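Local coordinates for protein exopolygalacturonase (PDB 2UVF) that probably hydrolyses the polygalacturonate chains of pectin from their ends, as a family 28 exopolygalacturonase that binds digalacturonic acid, at residues 493-498 with 552-557. Numbering follows the deposited sequence.
Sequences QVMVMT and RLVHVN
The contact of M495 and M497 with V554 involves no flat group; those of the two segments are placed by other partners. The H555 ring has L553 O over one face, 3.4 Å above its plane and displaced toward the rim, while its ND1 is hydrogen-bonded to E576 OE2. The Q493 amide is held through NE2, hydrogen-bonded to E540 OE1 and P537 O. R552 makes a cation-pi contact with Y520. The contact itself is purely apolar and small, burying 105 Å² in total. M497 and V554 reach toward each other tip to tip, SD of M497 lying 4.0 Å from CG2 of V554. The M497 chain starts with CG anti to the carbonyl carbon (chi1 -55°) and bends at its last torsion (chi3 67°), which folds its end so that SD is the nearest atom to V554 CG2, with the CE methyl beside it. M495 departs differently: fully extended through CG and SD (chi1 -179°), it bends only at the end, and its methyl CE comes 4.4 Å from CG1 of V554. The two branches of this valine thus face one methionine each. V556 stands a little farther away, its CG2 4.6 Å from CE of M495. The backbones run in opposite directions and stay well apart, the CA atoms of M497 and V554 being 10.3 Å from each other, so side chains alone bridge the gap. F519 and F522 of strand 518-532 also pack on M497, I539 and L465 cover M495, and F577 lies against V556. Inward-pointing residues from different sheets, meeting across the interior of stacked coils, are characteristic of the hydrophobic core of the parallel beta-helix of family 28 glycoside hydrolases, here in its C-terminal part.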
# COMPACT_ATOMS: atom_id res chain seq x y z
N GLN A 493 -18.29 0.81 2.37
CA GLN A 493 -18.39 2.06 3.12
C GLN A 493 -17.34 3.06 2.70
O GLN A 493 -16.31 2.69 2.16
CB GLN A 493 -18.20 1.74 4.59
CG GLN A 493 -19.15 0.66 5.08
CD GLN A 493 -18.82 0.26 6.48
OE1 GLN A 493 -17.93 -0.56 6.70
NE2 GLN A 493 -19.52 0.83 7.43
N VAL A 494 -17.60 4.33 2.99
CA VAL A 494 -16.68 5.43 2.72
C VAL A 494 -15.55 5.49 3.76
O VAL A 494 -14.36 5.51 3.42
CB VAL A 494 -17.43 6.79 2.66
CG1 VAL A 494 -16.48 7.94 2.50
CG2 VAL A 494 -18.51 6.80 1.56
N MET A 495 -15.93 5.56 5.03
CA MET A 495 -14.97 5.57 6.12
C MET A 495 -15.51 4.73 7.28
O MET A 495 -16.69 4.78 7.60
CB MET A 495 -14.65 7.00 6.58
CG MET A 495 -13.64 7.08 7.71
SD MET A 495 -13.10 8.75 8.09
CE MET A 495 -14.54 9.40 8.97
N VAL A 496 -14.62 3.94 7.88
CA VAL A 496 -14.93 3.23 9.13
C VAL A 496 -13.82 3.44 10.16
O VAL A 496 -12.64 3.53 9.82
CB VAL A 496 -15.17 1.71 8.93
CG1 VAL A 496 -15.84 1.11 10.16
CG2 VAL A 496 -16.04 1.46 7.74
N MET A 497 -14.24 3.59 11.41
CA MET A 497 -13.37 3.70 12.56
C MET A 497 -14.03 2.87 13.65
O MET A 497 -14.92 3.36 14.35
CB MET A 497 -13.27 5.15 13.02
CG MET A 497 -12.84 6.15 11.96
SD MET A 497 -12.61 7.80 12.68
CE MET A 497 -11.20 7.55 13.73
N THR A 498 -13.65 1.60 13.77
CA THR A 498 -14.20 0.74 14.82
C THR A 498 -13.17 0.50 15.91
O THR A 498 -11.98 0.39 15.63
CB THR A 498 -14.74 -0.60 14.29
OG1 THR A 498 -13.93 -1.07 13.20
CG2 THR A 498 -16.16 -0.43 13.80
N ARG A 552 -12.10 10.55 19.11
CA ARG A 552 -12.23 11.98 19.31
C ARG A 552 -11.48 12.72 18.22
O ARG A 552 -10.65 12.13 17.54
CB ARG A 552 -11.76 12.38 20.74
CG ARG A 552 -10.26 12.37 20.94
CD ARG A 552 -9.83 12.42 22.41
NE ARG A 552 -8.37 12.53 22.49
CZ ARG A 552 -7.71 13.69 22.58
NH1 ARG A 552 -8.38 14.85 22.64
NH2 ARG A 552 -6.38 13.69 22.61
N LEU A 553 -11.78 14.00 18.06
CA LEU A 553 -11.05 14.88 17.13
C LEU A 553 -11.11 14.45 15.65
O LEU A 553 -10.09 14.42 14.96
CB LEU A 553 -9.60 15.10 17.60
CG LEU A 553 -9.44 15.86 18.92
CD1 LEU A 553 -8.01 15.76 19.41
CD2 LEU A 553 -9.87 17.35 18.79
N VAL A 554 -12.31 14.12 15.18
CA VAL A 554 -12.57 13.87 13.76
C VAL A 554 -13.05 15.16 13.07
O VAL A 554 -14.11 15.69 13.38
CB VAL A 554 -13.62 12.73 13.55
CG1 VAL A 554 -13.93 12.52 12.08
CG2 VAL A 554 -13.14 11.42 14.17
N HIS A 555 -12.24 15.67 12.15
CA HIS A 555 -12.55 16.89 11.38
C HIS A 555 -12.96 16.54 9.94
O HIS A 555 -12.12 16.09 9.15
CB HIS A 555 -11.36 17.85 11.36
CG HIS A 555 -10.55 17.84 12.63
ND1 HIS A 555 -11.01 18.39 13.81
CD2 HIS A 555 -9.33 17.32 12.90
CE1 HIS A 555 -10.09 18.21 14.75
NE2 HIS A 555 -9.07 17.57 14.23
N VAL A 556 -14.24 16.71 9.63
CA VAL A 556 -14.79 16.39 8.30
C VAL A 556 -15.28 17.65 7.58
O VAL A 556 -16.18 18.34 8.06
CB VAL A 556 -15.89 15.29 8.37
CG1 VAL A 556 -16.53 15.06 6.99
CG2 VAL A 556 -15.32 13.97 8.90
N ASN A 557 -14.66 17.95 6.42
CA ASN A 557 -14.91 19.18 5.66
C ASN A 557 -15.04 18.98 4.14
O ASN A 557 -14.20 18.34 3.51
CB ASN A 557 -13.81 20.22 5.94
CG ASN A 557 -14.13 21.10 7.15
OD1 ASN A 557 -15.04 21.95 7.09
ND2 ASN A 557 -13.38 20.92 8.25